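PDB 7L0Y: VP2 from Primate bocaparvovirus 1, which self-assembles in sixty copies into the T=1 icosahedral capsid of human bocavirus 1, a parvovirus shell about 26 nm across. Local coordinates for residues F74-Y79 with G423-K428; R37-T42 with W162-Y167; S356-Q361 with N382-R387. One frame throughout, in Å; residues are numbered along the deposited sequence.

Interaction 1 of 3, residues F74-Y79 with G423-K428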
# COMPACT_ATOMS: atom_id res chain seq x y z
N PHE A 74 -58.54 78.72 20.97
CA PHE A 74 -59.54 77.67 20.96
C PHE A 74 -59.84 77.22 22.38
O PHE A 74 -58.92 76.97 23.17
CB PHE A 74 -59.07 76.47 20.13
CG PHE A 74 -58.95 76.75 18.68
CD1 PHE A 74 -60.04 76.61 17.85
CD2 PHE A 74 -57.76 77.17 18.13
CE1 PHE A 74 -59.94 76.90 16.51
CE2 PHE A 74 -57.66 77.44 16.79
CZ PHE A 74 -58.75 77.30 15.98
N ASN A 75 -61.12 77.11 22.71
CA ASN A 75 -61.56 76.60 24.00
C ASN A 75 -62.43 75.38 23.78
O ASN A 75 -63.56 75.48 23.28
CB ASN A 75 -62.32 77.67 24.77
CG ASN A 75 -62.67 77.23 26.16
OD1 ASN A 75 -61.99 76.40 26.74
ND2 ASN A 75 -63.74 77.78 26.69
N PHE A 76 -61.92 74.21 24.16
CA PHE A 76 -62.64 72.96 24.03
C PHE A 76 -63.31 72.51 25.32
O PHE A 76 -63.83 71.39 25.37
CB PHE A 76 -61.70 71.87 23.53
CG PHE A 76 -61.22 72.12 22.15
CD1 PHE A 76 -61.97 71.74 21.06
CD2 PHE A 76 -60.03 72.79 21.94
CE1 PHE A 76 -61.52 71.98 19.80
CE2 PHE A 76 -59.59 73.04 20.68
CZ PHE A 76 -60.33 72.63 19.61
N ASN A 77 -63.30 73.32 26.37
CA ASN A 77 -63.62 72.79 27.69
C ASN A 77 -65.12 72.92 27.95
O ASN A 77 -65.63 73.92 28.46
CB ASN A 77 -62.81 73.54 28.73
CG ASN A 77 -62.90 72.94 30.09
OD1 ASN A 77 -63.09 71.75 30.24
ND2 ASN A 77 -62.75 73.77 31.10
N GLN A 78 -65.81 71.81 27.70
CA GLN A 78 -67.22 71.61 27.99
C GLN A 78 -67.61 70.26 27.40
O GLN A 78 -66.99 69.80 26.44
CB GLN A 78 -68.08 72.73 27.40
CG GLN A 78 -69.54 72.65 27.76
CD GLN A 78 -70.29 73.89 27.39
OE1 GLN A 78 -69.69 74.91 27.07
NE2 GLN A 78 -71.61 73.81 27.40
N TYR A 79 -68.66 69.64 27.94
CA TYR A 79 -69.05 68.33 27.45
C TYR A 79 -69.92 68.44 26.20
O TYR A 79 -69.83 67.60 25.31
CB TYR A 79 -69.75 67.52 28.54
CG TYR A 79 -68.82 67.05 29.63
CD1 TYR A 79 -68.05 65.92 29.46
CD2 TYR A 79 -68.74 67.72 30.83
CE1 TYR A 79 -67.22 65.48 30.44
CE2 TYR A 79 -67.90 67.29 31.82
CZ TYR A 79 -67.15 66.17 31.62
OH TYR A 79 -66.31 65.74 32.61
N GLY A 423 -53.35 71.78 26.46
CA GLY A 423 -52.85 73.13 26.26
C GLY A 423 -53.78 73.93 25.37
O GLY A 423 -54.45 73.39 24.49
N THR A 424 -53.83 75.23 25.61
CA THR A 424 -54.61 76.12 24.77
C THR A 424 -53.92 76.31 23.43
O THR A 424 -52.72 76.57 23.38
CB THR A 424 -54.81 77.47 25.45
OG1 THR A 424 -55.59 77.28 26.64
CG2 THR A 424 -55.52 78.42 24.53
N ILE A 425 -54.68 76.19 22.36
CA ILE A 425 -54.18 76.51 21.03
C ILE A 425 -54.47 77.97 20.76
O ILE A 425 -55.63 78.39 20.73
CB ILE A 425 -54.81 75.61 19.97
CG1 ILE A 425 -54.46 74.15 20.24
CG2 ILE A 425 -54.31 76.00 18.60
CD1 ILE A 425 -55.31 73.20 19.48
N PHE A 426 -53.42 78.75 20.58
CA PHE A 426 -53.54 80.15 20.22
C PHE A 426 -53.37 80.30 18.73
O PHE A 426 -52.56 79.62 18.11
CB PHE A 426 -52.49 80.99 20.94
CG PHE A 426 -52.66 81.02 22.41
CD1 PHE A 426 -53.53 81.92 22.99
CD2 PHE A 426 -51.97 80.16 23.22
CE1 PHE A 426 -53.69 81.96 24.33
CE2 PHE A 426 -52.12 80.20 24.56
CZ PHE A 426 -52.99 81.10 25.12
N ILE A 427 -54.15 81.19 18.14
CA ILE A 427 -54.10 81.43 16.72
C ILE A 427 -54.30 82.92 16.48
O ILE A 427 -55.17 83.54 17.09
CB ILE A 427 -55.15 80.59 15.97
CG1 ILE A 427 -55.13 80.87 14.48
CG2 ILE A 427 -56.49 80.81 16.54
CD1 ILE A 427 -56.03 79.96 13.71
N LYS A 428 -53.45 83.49 15.64
CA LYS A 428 -53.73 84.80 15.09
C LYS A 428 -53.25 84.78 13.66
O LYS A 428 -52.45 83.93 13.28
CB LYS A 428 -53.05 85.94 15.85
CG LYS A 428 -51.58 85.98 15.69
CD LYS A 428 -50.99 87.15 16.42
CE LYS A 428 -49.49 87.21 16.19
NZ LYS A 428 -49.15 87.55 14.79

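Interaction 2 of 3, residues R37-T42 with W162-Y167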
# COMPACT_ATOMS: atom_id res chain seq x y z
N ARG A 37 -65.50 71.58 13.48
CA ARG A 37 -66.17 72.85 13.32
C ARG A 37 -65.47 73.66 12.26
O ARG A 37 -64.29 73.46 11.97
CB ARG A 37 -66.23 73.67 14.61
CG ARG A 37 -66.94 73.03 15.75
CD ARG A 37 -68.41 72.86 15.48
NE ARG A 37 -69.08 72.30 16.64
CZ ARG A 37 -69.21 71.00 16.87
NH1 ARG A 37 -68.69 70.12 16.04
NH2 ARG A 37 -69.84 70.59 17.96
N GLN A 38 -66.21 74.59 11.70
CA GLN A 38 -65.68 75.65 10.86
C GLN A 38 -65.51 76.87 11.76
O GLN A 38 -66.49 77.33 12.36
CB GLN A 38 -66.64 75.92 9.71
CG GLN A 38 -66.26 76.95 8.67
CD GLN A 38 -65.03 76.59 7.88
OE1 GLN A 38 -64.04 77.31 7.90
NE2 GLN A 38 -65.06 75.44 7.23
N PHE A 39 -64.29 77.36 11.88
CA PHE A 39 -64.02 78.50 12.74
C PHE A 39 -63.66 79.70 11.89
O PHE A 39 -63.23 79.57 10.75
CB PHE A 39 -62.88 78.22 13.74
CG PHE A 39 -61.54 78.04 13.09
CD1 PHE A 39 -60.74 79.12 12.79
CD2 PHE A 39 -61.06 76.78 12.81
CE1 PHE A 39 -59.54 78.96 12.20
CE2 PHE A 39 -59.84 76.62 12.23
CZ PHE A 39 -59.09 77.70 11.92
N ILE A 40 -63.86 80.88 12.45
CA ILE A 40 -63.46 82.14 11.84
C ILE A 40 -62.67 82.93 12.86
O ILE A 40 -63.09 83.07 14.01
CB ILE A 40 -64.67 82.94 11.32
CG1 ILE A 40 -64.19 84.19 10.60
CG2 ILE A 40 -65.63 83.28 12.44
CD1 ILE A 40 -65.27 84.91 9.89
N THR A 41 -61.52 83.46 12.44
CA THR A 41 -60.70 84.30 13.30
C THR A 41 -60.40 85.60 12.58
O THR A 41 -60.16 85.61 11.37
CB THR A 41 -59.41 83.57 13.73
OG1 THR A 41 -58.70 84.37 14.67
CG2 THR A 41 -58.51 83.27 12.55
N THR A 42 -60.41 86.69 13.32
CA THR A 42 -60.22 88.03 12.79
C THR A 42 -59.11 88.72 13.56
O THR A 42 -58.67 88.26 14.61
CB THR A 42 -61.52 88.84 12.86
OG1 THR A 42 -61.94 88.96 14.22
CG2 THR A 42 -62.61 88.16 12.07
N TRP A 162 -67.78 78.77 14.53
CA TRP A 162 -67.13 79.08 15.78
C TRP A 162 -66.26 80.32 15.65
O TRP A 162 -65.26 80.31 14.95
CB TRP A 162 -66.28 77.88 16.18
CG TRP A 162 -65.69 77.92 17.54
CD1 TRP A 162 -65.93 78.83 18.51
CD2 TRP A 162 -64.79 76.96 18.09
NE1 TRP A 162 -65.21 78.52 19.63
CE2 TRP A 162 -64.51 77.37 19.40
CE3 TRP A 162 -64.19 75.80 17.61
CZ2 TRP A 162 -63.65 76.67 20.23
CZ3 TRP A 162 -63.34 75.11 18.43
CH2 TRP A 162 -63.07 75.54 19.72
N LYS A 163 -66.64 81.40 16.33
CA LYS A 163 -65.87 82.63 16.31
C LYS A 163 -64.99 82.63 17.53
O LYS A 163 -65.47 82.54 18.64
CB LYS A 163 -66.77 83.85 16.38
CG LYS A 163 -68.01 83.81 15.51
CD LYS A 163 -68.67 85.18 15.50
CE LYS A 163 -69.94 85.21 14.66
NZ LYS A 163 -71.09 84.59 15.38
N LEU A 164 -63.68 82.72 17.32
CA LEU A 164 -62.73 82.74 18.41
C LEU A 164 -62.74 84.05 19.18
O LEU A 164 -62.99 85.11 18.63
CB LEU A 164 -61.33 82.44 17.88
CG LEU A 164 -61.02 80.95 17.71
CD1 LEU A 164 -62.27 80.09 17.59
CD2 LEU A 164 -60.05 80.71 16.57
N PHE A 165 -62.49 83.97 20.48
CA PHE A 165 -62.45 85.16 21.31
C PHE A 165 -61.03 85.65 21.46
O PHE A 165 -60.09 84.88 21.33
CB PHE A 165 -63.04 84.88 22.68
CG PHE A 165 -64.53 84.99 22.74
CD1 PHE A 165 -65.13 86.14 23.21
CD2 PHE A 165 -65.33 83.95 22.31
CE1 PHE A 165 -66.50 86.25 23.27
CE2 PHE A 165 -66.70 84.05 22.37
CZ PHE A 165 -67.29 85.20 22.84
N GLN A 166 -60.89 86.94 21.73
CA GLN A 166 -59.58 87.52 21.95
C GLN A 166 -58.99 87.02 23.26
O GLN A 166 -59.68 86.93 24.27
CB GLN A 166 -59.69 89.03 21.98
CG GLN A 166 -58.38 89.70 22.03
CD GLN A 166 -58.52 91.18 22.00
OE1 GLN A 166 -59.63 91.71 21.94
NE2 GLN A 166 -57.41 91.87 22.00
N TYR A 167 -57.70 86.73 23.23
CA TYR A 167 -56.97 86.35 24.41
C TYR A 167 -56.56 87.57 25.22
O TYR A 167 -56.19 88.61 24.67
CB TYR A 167 -55.76 85.52 24.03
CG TYR A 167 -54.81 85.23 25.15
CD1 TYR A 167 -55.19 84.46 26.23
CD2 TYR A 167 -53.50 85.64 25.08
CE1 TYR A 167 -54.31 84.17 27.23
CE2 TYR A 167 -52.63 85.35 26.07
CZ TYR A 167 -53.03 84.61 27.14
OH TYR A 167 -52.14 84.32 28.13

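Interaction 3 of 3, residues S356-Q361 with N382-R387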
# COMPACT_ATOMS: atom_id res chain seq x y z
N SER A 356 -79.33 61.85 44.74
CA SER A 356 -78.26 61.01 45.25
C SER A 356 -78.06 61.34 46.72
O SER A 356 -78.12 62.51 47.11
CB SER A 356 -76.96 61.23 44.47
OG SER A 356 -75.90 60.46 45.00
N MET A 357 -77.83 60.32 47.53
CA MET A 357 -77.79 60.53 48.97
C MET A 357 -76.41 60.88 49.47
O MET A 357 -76.22 61.00 50.69
CB MET A 357 -78.32 59.30 49.69
CG MET A 357 -79.78 59.01 49.43
SD MET A 357 -80.91 60.27 50.03
CE MET A 357 -81.38 61.06 48.49
N LEU A 358 -75.43 61.03 48.59
CA LEU A 358 -74.16 61.64 48.94
C LEU A 358 -74.12 63.12 48.62
O LEU A 358 -73.08 63.76 48.81
CB LEU A 358 -73.01 60.92 48.25
CG LEU A 358 -72.64 59.60 48.90
CD1 LEU A 358 -71.67 58.83 48.05
CD2 LEU A 358 -72.03 59.91 50.24
N ARG A 359 -75.21 63.68 48.13
CA ARG A 359 -75.34 65.11 47.94
C ARG A 359 -76.41 65.62 48.88
O ARG A 359 -77.07 64.85 49.58
CB ARG A 359 -75.71 65.45 46.49
CG ARG A 359 -74.68 65.00 45.46
CD ARG A 359 -73.45 65.87 45.49
NE ARG A 359 -73.73 67.23 45.06
CZ ARG A 359 -72.84 68.22 45.08
NH1 ARG A 359 -71.61 68.00 45.51
NH2 ARG A 359 -73.19 69.42 44.67
N ASP A 360 -76.59 66.94 48.88
CA ASP A 360 -77.65 67.59 49.65
C ASP A 360 -77.57 67.23 51.13
O ASP A 360 -78.57 67.00 51.79
CB ASP A 360 -79.01 67.23 49.08
CG ASP A 360 -79.20 67.79 47.69
OD1 ASP A 360 -78.49 68.75 47.32
OD2 ASP A 360 -80.03 67.23 46.95
N GLN A 361 -76.35 67.17 51.64
CA GLN A 361 -76.11 66.76 53.02
C GLN A 361 -76.35 67.94 53.95
O GLN A 361 -76.22 69.10 53.57
CB GLN A 361 -74.69 66.25 53.16
CG GLN A 361 -74.34 65.12 52.22
CD GLN A 361 -72.92 64.64 52.39
OE1 GLN A 361 -72.09 65.32 52.98
NE2 GLN A 361 -72.62 63.47 51.84
N ASN A 382 -63.47 61.88 58.29
CA ASN A 382 -64.57 60.94 58.04
C ASN A 382 -65.72 61.58 57.28
O ASN A 382 -66.87 61.17 57.42
CB ASN A 382 -65.08 60.34 59.35
CG ASN A 382 -64.05 59.51 60.04
OD1 ASN A 382 -63.21 58.89 59.41
ND2 ASN A 382 -64.07 59.55 61.36
N GLN A 383 -65.44 62.59 56.47
CA GLN A 383 -66.43 63.18 55.58
C GLN A 383 -66.37 62.44 54.25
O GLN A 383 -65.29 62.18 53.73
CB GLN A 383 -66.17 64.66 55.35
CG GLN A 383 -66.45 65.55 56.52
CD GLN A 383 -66.07 66.97 56.24
OE1 GLN A 383 -65.19 67.23 55.44
NE2 GLN A 383 -66.75 67.91 56.88
N VAL A 384 -67.53 62.07 53.73
CA VAL A 384 -67.64 61.46 52.42
C VAL A 384 -68.74 62.19 51.67
O VAL A 384 -69.78 62.52 52.25
CB VAL A 384 -67.93 59.95 52.50
CG1 VAL A 384 -66.77 59.22 53.15
CG2 VAL A 384 -69.20 59.68 53.25
N TRP A 385 -68.49 62.50 50.41
CA TRP A 385 -69.51 63.17 49.61
C TRP A 385 -69.27 62.83 48.15
O TRP A 385 -68.15 62.52 47.75
CB TRP A 385 -69.50 64.68 49.84
CG TRP A 385 -68.25 65.39 49.41
CD1 TRP A 385 -68.07 66.05 48.25
CD2 TRP A 385 -67.02 65.50 50.13
NE1 TRP A 385 -66.81 66.57 48.19
CE2 TRP A 385 -66.14 66.25 49.34
CE3 TRP A 385 -66.58 65.03 51.37
CZ2 TRP A 385 -64.85 66.55 49.74
CZ3 TRP A 385 -65.30 65.33 51.76
CH2 TRP A 385 -64.44 66.08 50.95
N ASP A 386 -70.29 63.00 47.33
CA ASP A 386 -70.11 62.78 45.91
C ASP A 386 -69.86 64.14 45.26
O ASP A 386 -70.17 65.17 45.84
CB ASP A 386 -71.34 62.11 45.30
CG ASP A 386 -71.17 60.61 45.16
OD1 ASP A 386 -70.12 60.08 45.58
OD2 ASP A 386 -72.09 59.96 44.62
N ARG A 387 -69.27 64.13 44.07
CA ARG A 387 -69.01 65.37 43.33
C ARG A 387 -70.29 65.93 42.77
O ARG A 387 -71.28 65.22 42.60
CB ARG A 387 -68.03 65.15 42.17
CG ARG A 387 -66.69 64.55 42.54
CD ARG A 387 -65.61 64.91 41.53
NE ARG A 387 -65.21 66.31 41.62
CZ ARG A 387 -65.30 67.19 40.63
NH1 ARG A 387 -65.75 66.83 39.44
NH2 ARG A 387 -64.91 68.44 40.83

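Interaction 1 of 3, residues F74-Y79 with G423-K428
Phe74 meets Ile425 through both backbone and side chain. Its N donates to Ile425 O at 2.9 Å, with an N-H...O angle of 165°. The same carbonyl oxygen also lies at the edge of the Phe74 ring, near its plane. With CG anti to the carbonyl carbon (chi1 -67°), the ring lies beside Ile425 and Ile427 and meets them with one ortho and one meta carbon. Phe74 CD2 rests on Ile425 CG2 at 3.7 Å, and Phe74 CE2 on Ile427 CG2 at 3.6 Å, each pair of side chains slanting past the other. Two residues along, Phe76 adds a looser touch, its CE2 being 4.4 Å from Ile425 CD1.

Phe74 also packs on Ile107 and Val452, and Ile425 on Val105 and Ile107. Strands 71-74 and 424-429 pair within one sheet of the jelly roll, and these side chains face strands 95-118 and 446-462 across the barrel interior. Across the segments a single straight backbone bond is joined to methyls of beta-branched side chains against an aromatic ring, with no charged group taking part: chemistry consistent with cohesion of the barrel's hydrophobic interior.

Interaction 2 of 3, residues R37-T42 with W162-Y167
Phe39 and Ile40 run parallel to Trp162 and Lys163, with a CA-CA separation of 4.4 Å for Phe39-Trp162, and two sound backbone hydrogen bonds fix this register. Trp162 N donates to Gln38 O (2.9 Å), and Trp162 O in turn accepts from Ile40 N (2.9 Å). A third bond, from Leu164 N to Ile40 O, is weak at 3.4 Å, and beyond it the strands diverge.

Side chains divide between the two faces of the ladder. On one, Phe39 and Trp162 meet at their roots, CB to CB 4.2 Å apart. Phe39 CG lies between its backbone N and carbonyl carbon (chi1 66°), which turns the ring away from Trp162. Leu164 CD1 sits over one face of the indole, toward the rim. The other leucine branch is shared: CD2 lies 4.2 Å from Phe39 CD1 and 4.1 Å from Thr41 CB. On the opposite face Ile40 and Lys163 run alongside each other in the same direction, with Ile40 CG2 3.9 Å from Lys163 CG.

Strand 446-462 borders 37-42 on its other edge, and the indole NE1 is hydrogen-bonded to Asp152 O. The contact thus separates its chemistry by face: an aromatic and aliphatic layer turns toward the barrel interior, where Phe39 packs on Ile107 and Leu110, while on the other face Ile40 and the lysine stem offer aliphatic carbons, the Ile40 side being met by Val434 of a neighbouring subunit.

Interaction 3 of 3, residues S356-Q361 with N382-R387
Leu358 and Asp386 carry the middle of this contact, which rests on three hydrogen bonds and on the packing of Leu358 against Asp386 and Val384. The backbone bond runs from Asp386 N to Leu358 O at 3.2 Å; it is straight at the hydrogen, yet the donor sits 47° out of the carbonyl plane and so misses the lone pairs.

Two side chains of 356-361 donate to backbone carbonyls of 382-387. Gln361, extended beyond CG, sends NE2 to Val384 O at 3.0 Å with an N-H...O angle of 172°; the oxygen lies in the amide plane and NE2 on a carbonyl lone pair. Its other amide atom, OE1, accepts from Gly277 N, so both ends fix the amide's rotation. Arg359 bends at chi2 (-74°) and chi3, which turns its guanidinium toward the partner chain: at the edge of the group, NH1 reaches Asp386 O at 3.2 Å, with that oxygen near the guanidinium plane.

Apolar contact centres on Leu358. Its CD2 is 4.1 Å from Val384 CG2, while its CB packs against Asp386 CB at 3.6 Å. The other branch, Leu358 CD1, lies beside the carboxylate, 3.4 Å from Asp386 CG. The buried Asp386 carboxylate is satisfied beyond the segments, by a salt bridge from OD2 to Lys517 and by Asp404 N of a neighbouring subunit at OD1.

The type I turn from Ser356 to Arg359 lies against the end of strand 215-232, where Ser356 OG accepts from Ala232 N and Leu358 packs on Ala232. Gln361 opens strand 361-366, and Gln361, Val384 and Trp385 pair antiparallel with a strand of that same neighbouring subunit, continuing the sheet across the interface.

In the fold
From the N terminus, 37-42 comes first and waits 120 residues for 162-167, closing interaction 2. Within that loop the chain passes 74-79, whose partner 423-428 arrives much later, so interactions 1 and 2 cross. They also touch: Phe74 CD1 lies 3.7 Å from Trp162 CZ3, and the Phe74 ring meets Phe39 and Trp162 edge-to-face. Together they tie strands 30-42, 161-169, 71-74 and 424-429 round the jelly-roll core. Interaction 3 closes a short loop, 356-361 to 382-387, nested inside that of interaction 1. Its centre is about 33 Å from that of interaction 1 and 40 Å from that of interaction 2, at a subunit interface.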